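Local coordinates for protein methylglyoxal reductase (NADPH-dependent) (Candida albicans SC5314, PDB 6KWS) that probably reduces methylglyoxal with NADPH as the hydride donor, as a Rossmann-fold oxidoreductase of the NAD(P)-dependent epimerase/dehydratase family, at residues Gly8-Ile13 and Asp39-Leu44; Gln15-Gln20 and Val77-Ala82. The protein carries 1 engineered substitution. All blocks are in the same frame, centred on the assembly; numbering follows the deposited sequence.

Interaction 1 of 2, residues Gly8-Ile13 and Asp39-Leu44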
# COMPACT_ATOMS: atom_id res chain seq x y z
N GLY A 8 -7.51 -3.92 -8.98
CA GLY A 8 -6.72 -2.72 -9.17
C GLY A 8 -5.31 -3.05 -9.62
O GLY A 8 -4.34 -2.52 -9.07
N ALA A 9 -5.19 -3.91 -10.65
CA ALA A 9 -3.93 -4.53 -11.00
C ALA A 9 -2.90 -3.57 -11.61
O ALA A 9 -1.73 -3.95 -11.72
CB ALA A 9 -4.19 -5.68 -11.97
N THR A 10 -3.31 -2.36 -12.01
CA THR A 10 -2.35 -1.37 -12.48
C THR A 10 -1.84 -0.44 -11.38
O THR A 10 -1.00 0.41 -11.67
CB THR A 10 -2.96 -0.52 -13.57
OG1 THR A 10 -4.25 -0.09 -13.12
CG2 THR A 10 -3.13 -1.32 -14.84
N GLY A 11 -2.35 -0.56 -10.15
CA GLY A 11 -1.85 0.26 -9.06
C GLY A 11 -0.37 0.01 -8.77
O GLY A 11 0.26 -0.92 -9.28
N PHE A 12 0.17 0.86 -7.89
CA PHE A 12 1.61 0.88 -7.60
C PHE A 12 2.06 -0.41 -6.90
O PHE A 12 2.95 -1.12 -7.39
CB PHE A 12 1.91 2.11 -6.74
CG PHE A 12 3.31 2.22 -6.26
CD1 PHE A 12 4.39 2.04 -7.13
CD2 PHE A 12 3.56 2.59 -4.96
CE1 PHE A 12 5.70 2.19 -6.68
CE2 PHE A 12 4.86 2.74 -4.49
CZ PHE A 12 5.93 2.54 -5.34
N ILE A 13 1.49 -0.71 -5.74
CA ILE A 13 1.80 -1.98 -5.10
C ILE A 13 1.37 -3.14 -6.00
O ILE A 13 2.06 -4.15 -6.11
CB ILE A 13 1.12 -2.07 -3.72
CG1 ILE A 13 1.56 -0.92 -2.80
CG2 ILE A 13 1.37 -3.40 -3.12
CD1 ILE A 13 0.79 -0.89 -1.47
N ASP A 39 -5.33 -3.85 -21.48
CA ASP A 39 -4.41 -4.06 -22.59
C ASP A 39 -3.01 -3.57 -22.23
O ASP A 39 -2.01 -4.23 -22.53
CB ASP A 39 -4.89 -3.33 -23.85
CG ASP A 39 -6.15 -3.94 -24.45
OD1 ASP A 39 -6.48 -5.11 -24.13
OD2 ASP A 39 -6.79 -3.22 -25.26
N HIS A 40 -2.94 -2.42 -21.55
CA HIS A 40 -1.65 -1.88 -21.14
C HIS A 40 -0.92 -2.85 -20.23
O HIS A 40 0.26 -3.15 -20.43
CB HIS A 40 -1.87 -0.55 -20.43
CG HIS A 40 -0.59 0.10 -20.02
ND1 HIS A 40 0.42 0.37 -20.91
CD2 HIS A 40 -0.14 0.49 -18.80
CE1 HIS A 40 1.43 0.92 -20.27
NE2 HIS A 40 1.11 1.01 -18.99
N LEU A 41 -1.63 -3.37 -19.23
CA LEU A 41 -1.00 -4.28 -18.29
C LEU A 41 -0.48 -5.52 -18.99
O LEU A 41 0.65 -5.94 -18.75
CB LEU A 41 -2.00 -4.66 -17.20
CG LEU A 41 -1.43 -5.50 -16.08
CD1 LEU A 41 -0.53 -4.63 -15.21
CD2 LEU A 41 -2.57 -6.10 -15.27
N LEU A 42 -1.29 -6.11 -19.89
CA LEU A 42 -0.80 -7.32 -20.53
C LEU A 42 0.41 -7.03 -21.42
O LEU A 42 1.28 -7.89 -21.57
CB LEU A 42 -1.91 -8.02 -21.32
CG LEU A 42 -3.24 -8.36 -20.64
CD1 LEU A 42 -3.93 -9.46 -21.41
CD2 LEU A 42 -3.13 -8.75 -19.17
N LYS A 43 0.52 -5.81 -21.97
CA LYS A 43 1.66 -5.51 -22.82
C LYS A 43 2.94 -5.30 -22.02
O LYS A 43 4.02 -5.74 -22.44
CB LYS A 43 1.36 -4.28 -23.67
CG LYS A 43 0.34 -4.50 -24.76
CD LYS A 43 0.50 -3.43 -25.81
CE LYS A 43 -0.80 -2.70 -26.04
NZ LYS A 43 -0.81 -2.17 -27.43
N LEU A 44 2.87 -4.59 -20.89
CA LEU A 44 4.04 -4.47 -20.02
C LEU A 44 4.68 -5.82 -19.75
O LEU A 44 5.91 -5.95 -19.79
CB LEU A 44 3.64 -3.80 -18.70
CG LEU A 44 3.35 -2.30 -18.83
CD1 LEU A 44 2.79 -1.71 -17.53
CD2 LEU A 44 4.59 -1.55 -19.29

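Interaction 2 of 2, residues Gln15-Gln20 and Val77-Ala82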
# COMPACT_ATOMS: atom_id res chain seq x y z
N GLN A 15 0.94 -3.81 -9.34
CA GLN A 15 1.84 -4.25 -10.41
C GLN A 15 2.98 -5.09 -9.86
O GLN A 15 3.38 -6.09 -10.47
CB GLN A 15 2.38 -3.03 -11.17
CG GLN A 15 1.30 -2.22 -11.87
CD GLN A 15 1.82 -1.44 -13.07
OE1 GLN A 15 3.00 -1.52 -13.42
NE2 GLN A 15 0.95 -0.67 -13.70
N HIS A 16 3.50 -4.71 -8.70
CA HIS A 16 4.59 -5.48 -8.11
C HIS A 16 4.10 -6.85 -7.65
O HIS A 16 4.77 -7.87 -7.88
CB HIS A 16 5.20 -4.70 -6.96
CG HIS A 16 6.18 -3.66 -7.40
ND1 HIS A 16 7.40 -3.98 -7.96
CD2 HIS A 16 6.11 -2.30 -7.39
CE1 HIS A 16 8.05 -2.87 -8.26
NE2 HIS A 16 7.29 -1.83 -7.93
N VAL A 17 2.93 -6.90 -7.02
CA VAL A 17 2.33 -8.18 -6.66
C VAL A 17 2.16 -9.06 -7.91
O VAL A 17 2.51 -10.25 -7.91
CB VAL A 17 0.99 -7.95 -5.94
CG1 VAL A 17 0.17 -9.24 -5.90
CG2 VAL A 17 1.24 -7.40 -4.53
N VAL A 18 1.65 -8.46 -8.98
CA VAL A 18 1.41 -9.21 -10.21
C VAL A 18 2.71 -9.81 -10.73
O VAL A 18 2.78 -11.00 -11.05
CB VAL A 18 0.74 -8.30 -11.26
CG1 VAL A 18 0.82 -8.91 -12.64
CG2 VAL A 18 -0.72 -8.08 -10.88
N LYS A 19 3.76 -8.98 -10.84
CA LYS A 19 5.06 -9.45 -11.29
C LYS A 19 5.56 -10.60 -10.42
O LYS A 19 6.01 -11.63 -10.93
CB LYS A 19 6.07 -8.30 -11.27
CG LYS A 19 7.43 -8.68 -11.81
CD LYS A 19 8.51 -7.66 -11.48
CE LYS A 19 8.14 -6.25 -12.01
NZ LYS A 19 9.27 -5.52 -12.69
N GLN A 20 5.47 -10.46 -9.10
CA GLN A 20 5.94 -11.54 -8.24
C GLN A 20 5.05 -12.77 -8.35
O GLN A 20 5.56 -13.90 -8.37
CB GLN A 20 6.04 -11.06 -6.80
CG GLN A 20 6.93 -9.86 -6.62
CD GLN A 20 7.34 -9.71 -5.19
OE1 GLN A 20 7.24 -10.66 -4.42
NE2 GLN A 20 7.78 -8.52 -4.81
N VAL A 77 -7.72 -17.51 -4.22
CA VAL A 77 -7.22 -16.37 -3.47
C VAL A 77 -7.78 -15.10 -4.09
O VAL A 77 -7.81 -14.97 -5.31
CB VAL A 77 -5.68 -16.32 -3.47
CG1 VAL A 77 -5.21 -15.06 -2.79
CG2 VAL A 77 -5.10 -17.53 -2.76
N PHE A 78 -8.20 -14.17 -3.24
CA PHE A 78 -8.60 -12.84 -3.69
C PHE A 78 -7.72 -11.81 -2.99
O PHE A 78 -7.88 -11.56 -1.79
CB PHE A 78 -10.08 -12.59 -3.42
CG PHE A 78 -10.61 -11.31 -4.05
CD1 PHE A 78 -10.32 -10.07 -3.49
CD2 PHE A 78 -11.43 -11.35 -5.16
CE1 PHE A 78 -10.82 -8.91 -4.04
CE2 PHE A 78 -11.95 -10.19 -5.71
CZ PHE A 78 -11.64 -8.97 -5.15
N LEU A 79 -6.80 -11.19 -3.75
CA LEU A 79 -5.97 -10.10 -3.26
C LEU A 79 -6.65 -8.78 -3.60
O LEU A 79 -6.72 -8.40 -4.77
CB LEU A 79 -4.58 -10.15 -3.88
CG LEU A 79 -3.79 -11.43 -3.68
CD1 LEU A 79 -2.44 -11.29 -4.33
CD2 LEU A 79 -3.65 -11.70 -2.22
N HIS A 80 -7.12 -8.06 -2.59
CA HIS A 80 -7.86 -6.82 -2.80
C HIS A 80 -6.89 -5.66 -2.63
O HIS A 80 -6.48 -5.33 -1.51
CB HIS A 80 -9.03 -6.76 -1.83
CG HIS A 80 -9.91 -5.56 -2.00
ND1 HIS A 80 -10.21 -5.02 -3.22
CD2 HIS A 80 -10.55 -4.80 -1.08
CE1 HIS A 80 -10.99 -3.97 -3.06
NE2 HIS A 80 -11.22 -3.82 -1.77
N LEU A 81 -6.48 -5.04 -3.73
CA LEU A 81 -5.58 -3.92 -3.64
C LEU A 81 -6.17 -2.62 -4.16
O LEU A 81 -5.56 -1.56 -3.95
CB LEU A 81 -4.28 -4.21 -4.40
CG LEU A 81 -3.64 -5.59 -4.20
CD1 LEU A 81 -2.23 -5.57 -4.67
CD2 LEU A 81 -3.66 -6.00 -2.76
N ALA A 82 -7.34 -2.65 -4.80
CA ALA A 82 -7.90 -1.49 -5.47
C ALA A 82 -8.28 -0.37 -4.50
O ALA A 82 -8.71 -0.61 -3.36
CB ALA A 82 -9.12 -1.91 -6.30

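Interaction 1 of 2, residues Gly8-Ile13 and Asp39-Leu44
Leu-41 reaches from helix 35-44 to the bend at Ala-9 and Thr-10 and supplies most of the helix side of the contact. Leu-41 CB points at the loop and passes 4.2 Å from Thr-10 CG2. With CG anti to the backbone N (chi1 -174°), the side chain then runs on toward Ala-9, where its two methyls part. Leu-41 CD1 lies 3.8 Å from the carbonyl oxygen Ala-9 O and also meets Thr-10 CG2, while Leu-41 CD2 comes to 3.7 Å from Ala-9 CB. The fork thus straddles Ala-9, held by dispersion and without a hydrogen bond across the contact.

The loop has its own brace: Gly-8 to Gly-11 form a type I turn closed by Gly-11 N to Gly-8 O at 3.0 Å. This turn belongs to the glycine-rich stretch after the first strand of a Rossmann fold, and Thr-10, Phe-12 and Ile-13 contact NADPH when it is bound. Gly-8 N bonds Thr-31 OG1, tying the turn to strand 27-32. The contact therefore lies where the turn joining strand 3-7 to helix 12-23 meets helix 35-44, whose Leu-42 packs on Leu-51 and Tyr-53 of strand 51-55.

Interaction 2 of 2, residues Gln15-Gln20 and Val77-Ala82
Val-17 of helix 12-23 meets Leu-79 and Leu-81 of segment 77-82 through both of its methyls, one for each leucine. Its CB points at the strand, and with CG1 anti to the backbone N (chi1 164°) the two branches fan out, CG1 toward Leu-79 and CG2 toward Leu-81. Val-17 CG1 lies 3.7 Å from CD1 of Leu-79; Val-17 CG2 lies 3.9 Å from CD1 of Leu-81. The two leucines, alike in shape, each send CD1 out as the far end of an extended chain, so that single methyls bridge backbones whose nearest CA atoms, those of Val-17 and Leu-79, are 9.2 Å apart. In each pair the side chains meet at a slant.

Hydrogen bonding stays within the two elements and their neighbours. In the helix, Lys-19 N bonds Gln-15 O at 2.9 Å, and Gln-20 N bonds His-16 O. Strand 75-80 is fixed from its edges, Leu-79 pairing through its backbone with Ile-5 and Ser-7 of strand 3-7, and Phe-78 with Lys-120 and Val-122 of strand 120-124. Just past the strand, Ser-7 OG takes part in bonds with Leu-81 N and Ala-82 N.

Such a joint is the usual packing of a Rossmann helix on its parallel sheet. Because no polar group bridges it, its hold depends on the fit and burial of three aliphatic side chains. Leu-81 is an NADPH-binding residue, so the apolar packing probably extends to the edge of the cofactor pocket.

How the interactions relate
Both contacts are buried and apolar, and both involve helix 12-23: interaction 1 through the turn that leads into it, interaction 2 through Val-17 in its middle, where it lies on the sheet. Interaction 2 is helix-on-sheet packing nearer the middle of the chain. Interaction 1 lies farther out and joins a loop to a helix, one leucine fork touching a backbone oxygen as well as methyls. Their centres are 10 Å apart, and Gln-15 helps to join them, its NE2 weakly hydrogen-bonded to Thr-10 O at 3.0 Å. Each also includes NADPH-binding residues, Thr-10 in one and Leu-81 in the other, so both probably border the cofactor site.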